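PDB 3LYE: oxaloacetate acetyl hydrolase, which belongs to the phosphoenolpyruvate phosphomutase family of TIM-barrel proteins and assembles from four chains. Local coordinates for residues 144-147 and 148-152; 151-154 and 155-159; 183-186 and 187-190. All blocks are in the same frame, centred on the assembly; numbering follows the deposited sequence.

Contact 1 of 3, residues 144-147 and 148-152; sequences EYLV and RIRAA
Tyr145 and Ile149 meet one turn apart on helix 142-158, an outer helix of the TIM barrel. Ile149 lies over one face of the Tyr145 ring. Its CG1 is 4.0 Å from the ring centroid of Tyr145 and 17° off the ring normal, a CH-pi contact shifted toward the rim. Ile149 CD1 carries the contact on to the end of the ring, 3.8 Å from Tyr145 OH. The tyrosine can meet the isoleucine because its CG is anti to the backbone N (chi1 172°), which leans the ring toward the next turn, where Ile149 sits. Both side chains also pack on Ala167 of strand 164-169, so this side of the helix faces the barrel.

Arg150 turns back along the helix on another side. A bend at chi3 (-67°) brings its guanidinium flat over Leu146 O, with the oxygen above the centre of the plane. Arg150 NH2 touches Leu146 CB at 3.6 Å, and Arg150 NH1 lies 3.9 Å from Val147 CG2. The polar end of Arg150 has partners elsewhere: a salt bridge to Glu190 and a hydrogen bond to Ala298 O of the second subunit.

Arg148 heads another way, to the backbone oxygens of Glu123 and Gln125. Its aliphatic CG rests 3.5 Å from Glu144 O.

Backbone hydrogen bonds join the two segments. The one from Arg148 N to Glu144 O is weak. Arg150 N donates to Leu146 O at 2.8 Å.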
loop_
_atom_site.group_PDB
_atom_site.type_symbol
_atom_site.label_atom_id
_atom_site.label_comp_id
_atom_site.label_asym_id
_atom_site.label_seq_id
_atom_site.Cartn_x
_atom_site.Cartn_y
_atom_site.Cartn_z
ATOM N N GLU A 144 -20.209 -12.060 22.156
ATOM C CA GLU A 144 -19.009 -11.766 21.375
ATOM C C GLU A 144 -19.357 -10.861 20.189
ATOM O O GLU A 144 -18.581 -9.993 19.799
ATOM C CB GLU A 144 -18.364 -13.044 20.857
ATOM C CG GLU A 144 -17.859 -14.030 21.897
ATOM C CD GLU A 144 -17.232 -15.269 21.233
ATOM O OE1 GLU A 144 -16.054 -15.157 20.835
ATOM O OE2 GLU A 144 -17.903 -16.324 21.067
ATOM N N TYR A 145 -20.522 -11.083 19.596
ATOM C CA TYR A 145 -20.944 -10.251 18.489
ATOM C C TYR A 145 -21.217 -8.822 18.958
ATOM O O TYR A 145 -20.831 -7.860 18.307
ATOM C CB TYR A 145 -22.196 -10.817 17.875
ATOM C CG TYR A 145 -22.873 -9.985 16.842
ATOM C CD1 TYR A 145 -22.175 -9.520 15.731
ATOM C CD2 TYR A 145 -24.235 -9.733 16.910
ATOM C CE1 TYR A 145 -22.819 -8.808 14.744
ATOM C CE2 TYR A 145 -24.881 -9.045 15.913
ATOM C CZ TYR A 145 -24.175 -8.582 14.838
ATOM O OH TYR A 145 -24.854 -7.911 13.865
ATOM N N LEU A 146 -21.862 -8.682 20.107
ATOM C CA LEU A 146 -22.179 -7.368 20.650
ATOM C C LEU A 146 -20.919 -6.595 21.008
ATOM O O LEU A 146 -20.950 -5.369 20.966
ATOM C CB LEU A 146 -23.182 -7.439 21.775
ATOM C CG LEU A 146 -24.517 -8.021 21.358
ATOM C CD1 LEU A 146 -25.399 -8.225 22.585
ATOM C CD2 LEU A 146 -25.193 -7.153 20.338
ATOM N N VAL A 147 -19.831 -7.285 21.342
ATOM C CA VAL A 147 -18.553 -6.624 21.618
ATOM C C VAL A 147 -18.157 -5.891 20.305
ATOM O O VAL A 147 -17.692 -4.752 20.330
ATOM C CB VAL A 147 -17.454 -7.630 22.031
ATOM C CG1 VAL A 147 -16.095 -6.974 21.985
ATOM C CG2 VAL A 147 -17.722 -8.139 23.417
ATOM N N ARG A 148 -18.314 -6.563 19.163
ATOM C CA ARG A 148 -17.980 -5.943 17.879
ATOM C C ARG A 148 -18.885 -4.744 17.611
ATOM O O ARG A 148 -18.409 -3.643 17.266
ATOM C CB ARG A 148 -18.040 -6.996 16.719
ATOM C CG ARG A 148 -17.183 -8.254 17.124
ATOM C CD ARG A 148 -16.320 -9.125 16.233
ATOM N NE ARG A 148 -17.134 -10.005 15.516
ATOM C CZ ARG A 148 -16.917 -11.214 14.947
ATOM N NH1 ARG A 148 -15.927 -12.115 15.191
ATOM N NH2 ARG A 148 -17.915 -11.576 14.190
ATOM N N ILE A 149 -20.189 -4.911 17.798
ATOM C CA ILE A 149 -21.102 -3.821 17.532
ATOM C C ILE A 149 -20.790 -2.627 18.450
ATOM O O ILE A 149 -20.733 -1.487 18.002
ATOM C CB ILE A 149 -22.564 -4.260 17.683
ATOM C CG1 ILE A 149 -22.920 -5.392 16.701
ATOM C CG2 ILE A 149 -23.486 -3.090 17.480
ATOM C CD1 ILE A 149 -22.807 -5.012 15.257
ATOM N N ARG A 150 -20.577 -2.901 19.724
ATOM C CA ARG A 150 -20.280 -1.867 20.703
ATOM C C ARG A 150 -19.057 -1.067 20.327
ATOM O O ARG A 150 -19.046 0.156 20.435
ATOM C CB ARG A 150 -20.052 -2.552 22.079
ATOM C CG ARG A 150 -20.189 -1.770 23.312
ATOM C CD ARG A 150 -20.229 -2.688 24.553
ATOM N NE ARG A 150 -21.430 -3.518 24.614
ATOM C CZ ARG A 150 -21.452 -4.845 24.717
ATOM N NH1 ARG A 150 -20.348 -5.558 24.784
ATOM N NH2 ARG A 150 -22.612 -5.472 24.755
ATOM N N ALA A 151 -18.003 -1.766 19.929
ATOM C CA ALA A 151 -16.776 -1.088 19.534
ATOM C C ALA A 151 -17.008 -0.157 18.341
ATOM O O ALA A 151 -16.520 0.964 18.293
ATOM C CB ALA A 151 -15.672 -2.098 19.242
ATOM N N ALA A 152 -17.753 -0.645 17.361
ATOM C CA ALA A 152 -18.061 0.113 16.175
ATOM C C ALA A 152 -18.894 1.357 16.469
ATOM O O ALA A 152 -18.559 2.456 16.005
ATOM C CB ALA A 152 -18.740 -0.778 15.154
#

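Contact 2 of 3, residues 151-154 and 155-159; sequences AAVA and TKRRL
Thr155 reaches back one turn to Ala151 with both its hydroxyl and its backbone NH. The hydrogen bonds come first. Thr155 OG1 donates to Ala151 O at 2.9 Å, and Thr155 N donates to the same oxygen at 3.1 Å. The two donors arrive from opposite faces of the carbonyl plane. The hydroxyl sits beside the backbone N (chi1 -60°), which points it back at Ala151 O. Lys156, Arg157 and Arg158 follow with regular backbone bonds to Ala152, Val153 and Ala154.

One water adds a bridge. It donates to Ala151 O and accepts from Arg158 NH1 at 3.1 Å, lying at the guanidinium edge, in its plane. One face of that guanidinium lies over Thr155 CA.

The apolar contacts centre on Val153. Its CG1 meets Arg157 CD at 3.9 Å, while its CG2 runs beside Lys156 CE at 4.1 Å. Lys156 NZ continues to a salt bridge with Asp193.

These are the last two turns of helix 142-158 in the TIM barrel. Ala152, Val153 and Lys156 pack on Leu165 of strand 164-169. With the water counted, Ala151 O accepts three hydrogen bonds; the threonine hydroxyl spends its proton on a carbonyl of its own helix.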
loop_
_atom_site.group_PDB
_atom_site.type_symbol
_atom_site.label_atom_id
_atom_site.label_comp_id
_atom_site.label_asym_id
_atom_site.label_seq_id
_atom_site.Cartn_x
_atom_site.Cartn_y
_atom_site.Cartn_z
ATOM N N ALA A 151 -18.003 -1.766 19.929
ATOM C CA ALA A 151 -16.776 -1.088 19.534
ATOM C C ALA A 151 -17.008 -0.157 18.341
ATOM O O ALA A 151 -16.520 0.964 18.293
ATOM C CB ALA A 151 -15.672 -2.098 19.242
ATOM N N ALA A 152 -17.753 -0.645 17.361
ATOM C CA ALA A 152 -18.061 0.113 16.175
ATOM C C ALA A 152 -18.894 1.357 16.469
ATOM O O ALA A 152 -18.559 2.456 16.005
ATOM C CB ALA A 152 -18.740 -0.778 15.154
ATOM N N VAL A 153 -19.960 1.215 17.244
ATOM C CA VAL A 153 -20.827 2.312 17.594
ATOM C C VAL A 153 -20.069 3.347 18.415
ATOM O O VAL A 153 -20.191 4.550 18.178
ATOM C CB VAL A 153 -22.069 1.807 18.332
ATOM C CG1 VAL A 153 -22.869 2.967 18.922
ATOM C CG2 VAL A 153 -22.937 1.029 17.408
ATOM N N ALA A 154 -19.296 2.907 19.396
ATOM C CA ALA A 154 -18.553 3.870 20.202
ATOM C C ALA A 154 -17.630 4.699 19.330
ATOM O O ALA A 154 -17.422 5.894 19.610
ATOM C CB ALA A 154 -17.763 3.179 21.299
ATOM N N THR A 155 -17.019 4.066 18.329
ATOM C CA THR A 155 -16.125 4.790 17.444
ATOM C C THR A 155 -16.838 5.852 16.624
ATOM O O THR A 155 -16.374 7.000 16.549
ATOM C CB THR A 155 -15.405 3.836 16.492
ATOM O OG1 THR A 155 -14.639 2.900 17.240
ATOM C CG2 THR A 155 -14.443 4.576 15.550
ATOM N N LYS A 156 -17.953 5.483 16.018
ATOM C CA LYS A 156 -18.686 6.450 15.210
ATOM C C LYS A 156 -19.142 7.620 16.074
ATOM O O LYS A 156 -19.118 8.763 15.628
ATOM C CB LYS A 156 -19.788 5.803 14.383
ATOM C CG LYS A 156 -21.050 5.457 15.042
ATOM C CD LYS A 156 -21.888 4.418 14.275
ATOM C CE LYS A 156 -23.291 4.172 14.858
ATOM N NZ LYS A 156 -24.366 5.187 14.476
ATOM N N ARG A 157 -19.521 7.352 17.324
ATOM C CA ARG A 157 -19.939 8.413 18.230
ATOM C C ARG A 157 -18.761 9.311 18.635
ATOM O O ARG A 157 -18.883 10.556 18.633
ATOM C CB ARG A 157 -20.571 7.801 19.466
ATOM C CG ARG A 157 -21.951 7.286 19.183
ATOM C CD ARG A 157 -22.604 6.596 20.400
ATOM N NE ARG A 157 -22.459 7.358 21.663
ATOM C CZ ARG A 157 -23.201 8.398 22.029
ATOM N NH1 ARG A 157 -22.942 9.015 23.174
ATOM N NH2 ARG A 157 -24.198 8.827 21.268
ATOM N N ARG A 158 -17.612 8.718 18.962
ATOM C CA ARG A 158 -16.420 9.481 19.367
ATOM C C ARG A 158 -15.979 10.412 18.245
ATOM O O ARG A 158 -15.530 11.544 18.484
ATOM C CB ARG A 158 -15.337 8.466 19.721
ATOM C CG ARG A 158 -14.000 8.930 20.118
ATOM C CD ARG A 158 -13.269 7.746 20.851
ATOM N NE ARG A 158 -12.980 6.614 19.953
ATOM C CZ ARG A 158 -13.427 5.342 20.013
ATOM N NH1 ARG A 158 -14.254 4.859 20.936
ATOM N NH2 ARG A 158 -12.996 4.498 19.086
ATOM N N LEU A 159 -16.152 9.966 17.012
ATOM C CA LEU A 159 -15.764 10.758 15.834
ATOM C C LEU A 159 -16.858 11.705 15.349
ATOM O O LEU A 159 -16.695 12.321 14.295
ATOM C CB LEU A 159 -15.307 9.828 14.715
ATOM C CG LEU A 159 -14.096 9.010 15.126
ATOM C CD1 LEU A 159 -13.683 8.047 14.010
ATOM C CD2 LEU A 159 -12.908 9.824 15.533
HETATM O O HOH W 1 -14.607 1.899 20.224
#

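Contact 3 of 3, residues 183-186 and 187-190; sequences RLRA and ARDE
Arg188 folds back over Arg185 near the C-terminal end of helix 177-189, an outer helix of the TIM barrel. The charged contacts stand out. Arg188 grips Asp189 side-on, its NE and NH1 both donating to OD1. The salt bridge from Arg188 NH1 to Asp189 OD1 measures 3.0 Å. Asp189 OD1 lies close to the guanidinium plane, but the two nitrogens meet it from above the carboxylate plane.

Packing comes from the same arginine. The bend at chi3 (65°) lays its guanidinium over Arg185 CA, and Arg188 NH2 touches Arg185 CG at 3.6 Å. The two guanidinium planes are 36° apart.

Two waters make bridges. One accepts from Arg185 NE and, at 2.8 Å, from Arg188 NH2. The other donates to Ala186 O at 2.8 Å and to Glu190 OE2, which also forms a salt bridge with Arg150.

Backbone bonds link Arg183 to Ala187, Leu184 to Arg188, Arg185 to Asp189 and Ala186 to Glu190. Arg185 NH1 bonds to Ala212 O, beyond the helix.

Arg185 NE and Arg188 NH2 are like charges 4.4 Å apart. Their shared water and the carboxylate of Asp189 would probably ease the repulsion.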
loop_
_atom_site.group_PDB
_atom_site.type_symbol
_atom_site.label_atom_id
_atom_site.label_comp_id
_atom_site.label_asym_id
_atom_site.label_seq_id
_atom_site.Cartn_x
_atom_site.Cartn_y
_atom_site.Cartn_z
ATOM N N ARG A 183 -30.673 -11.323 17.858
ATOM C CA ARG A 183 -29.352 -10.711 17.672
ATOM C C ARG A 183 -29.464 -9.316 17.084
ATOM O O ARG A 183 -28.732 -8.418 17.459
ATOM C CB ARG A 183 -28.479 -11.544 16.751
ATOM C CG ARG A 183 -27.924 -12.731 17.428
ATOM C CD ARG A 183 -27.067 -13.627 16.534
ATOM N NE ARG A 183 -26.563 -14.707 17.355
ATOM C CZ ARG A 183 -25.297 -15.083 17.480
ATOM N NH1 ARG A 183 -24.340 -14.542 16.752
ATOM N NH2 ARG A 183 -24.987 -16.052 18.326
ATOM N N LEU A 184 -30.390 -9.152 16.159
ATOM C CA LEU A 184 -30.609 -7.875 15.515
ATOM C C LEU A 184 -31.193 -6.896 16.529
ATOM O O LEU A 184 -30.784 -5.744 16.582
ATOM C CB LEU A 184 -31.482 -8.024 14.285
ATOM C CG LEU A 184 -30.793 -8.724 13.107
ATOM C CD1 LEU A 184 -31.846 -8.920 11.995
ATOM C CD2 LEU A 184 -29.594 -7.970 12.594
ATOM N N ARG A 185 -32.142 -7.349 17.339
ATOM C CA ARG A 185 -32.712 -6.462 18.345
ATOM C C ARG A 185 -31.613 -6.022 19.317
ATOM O O ARG A 185 -31.544 -4.848 19.728
ATOM C CB ARG A 185 -33.820 -7.152 19.125
ATOM C CG ARG A 185 -35.082 -7.245 18.382
ATOM C CD ARG A 185 -36.193 -7.735 19.280
ATOM N NE ARG A 185 -37.427 -7.818 18.512
ATOM C CZ ARG A 185 -38.206 -8.887 18.423
ATOM N NH1 ARG A 185 -39.303 -8.819 17.678
ATOM N NH2 ARG A 185 -37.907 -10.006 19.090
ATOM N N ALA A 186 -30.748 -6.947 19.710
ATOM C CA ALA A 186 -29.672 -6.619 20.634
ATOM C C ALA A 186 -28.719 -5.615 19.979
ATOM O O ALA A 186 -28.264 -4.672 20.620
ATOM C CB ALA A 186 -28.941 -7.854 21.090
ATOM N N ALA A 187 -28.414 -5.816 18.707
ATOM C CA ALA A 187 -27.520 -4.900 17.983
ATOM C C ALA A 187 -28.109 -3.506 17.872
ATOM O O ALA A 187 -27.409 -2.512 18.012
ATOM C CB ALA A 187 -27.180 -5.444 16.608
ATOM N N ARG A 188 -29.405 -3.440 17.618
ATOM C CA ARG A 188 -30.113 -2.178 17.555
ATOM C C ARG A 188 -29.943 -1.454 18.931
ATOM O O ARG A 188 -29.644 -0.254 18.986
ATOM C CB ARG A 188 -31.601 -2.449 17.321
ATOM C CG ARG A 188 -32.527 -1.221 17.351
ATOM C CD ARG A 188 -33.982 -1.692 17.512
ATOM N NE ARG A 188 -34.063 -2.330 18.831
ATOM C CZ ARG A 188 -34.940 -3.251 19.237
ATOM N NH1 ARG A 188 -34.817 -3.717 20.473
ATOM N NH2 ARG A 188 -35.921 -3.717 18.453
ATOM N N ASP A 189 -30.119 -2.184 20.036
ATOM C CA ASP A 189 -29.998 -1.571 21.360
ATOM C C ASP A 189 -28.602 -1.045 21.599
ATOM O O ASP A 189 -28.417 -0.045 22.309
ATOM C CB ASP A 189 -30.430 -2.523 22.449
ATOM C CG ASP A 189 -31.916 -2.679 22.508
ATOM O OD1 ASP A 189 -32.689 -2.009 21.751
ATOM O OD2 ASP A 189 -32.308 -3.510 23.347
ATOM N N GLU A 190 -27.609 -1.701 21.017
ATOM C CA GLU A 190 -26.220 -1.266 21.162
ATOM C C GLU A 190 -25.876 -0.065 20.273
ATOM O O GLU A 190 -24.774 0.484 20.403
ATOM C CB GLU A 190 -25.224 -2.398 20.936
ATOM C CG GLU A 190 -25.318 -3.552 21.875
ATOM C CD GLU A 190 -24.828 -3.266 23.273
ATOM O OE1 GLU A 190 -24.054 -2.304 23.479
ATOM O OE2 GLU A 190 -25.186 -4.057 24.163
HETATM O O HOH W 2 -38.421 -5.065 18.290
HETATM O O HOH W 3 -27.880 -5.026 23.404
#

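How the contacts relate
Following the chain from the N terminus, contact 1 comes first, on helix 142-158. Contact 2 begins where it ends, sharing Ala151 and Ala152. Strand 164-169 follows, then contact 3 near the end of helix 177-189. Each contact is local, made by residues about one turn apart, and closes no long loop; none encloses another. Contacts 1 and 2 overlap in series, and both touch the second subunit. Contact 3 touches no other chain of the assembly. The two helices are joined side by side. Leu146 packs against Ala186, Ala187 and Glu190, the Arg150-Glu190 salt bridge adds a polar tie, and Val153 CG1 lies 3.5 Å from Glu190 O. Both helices also pack on strand 164-169, which ties them to the barrel.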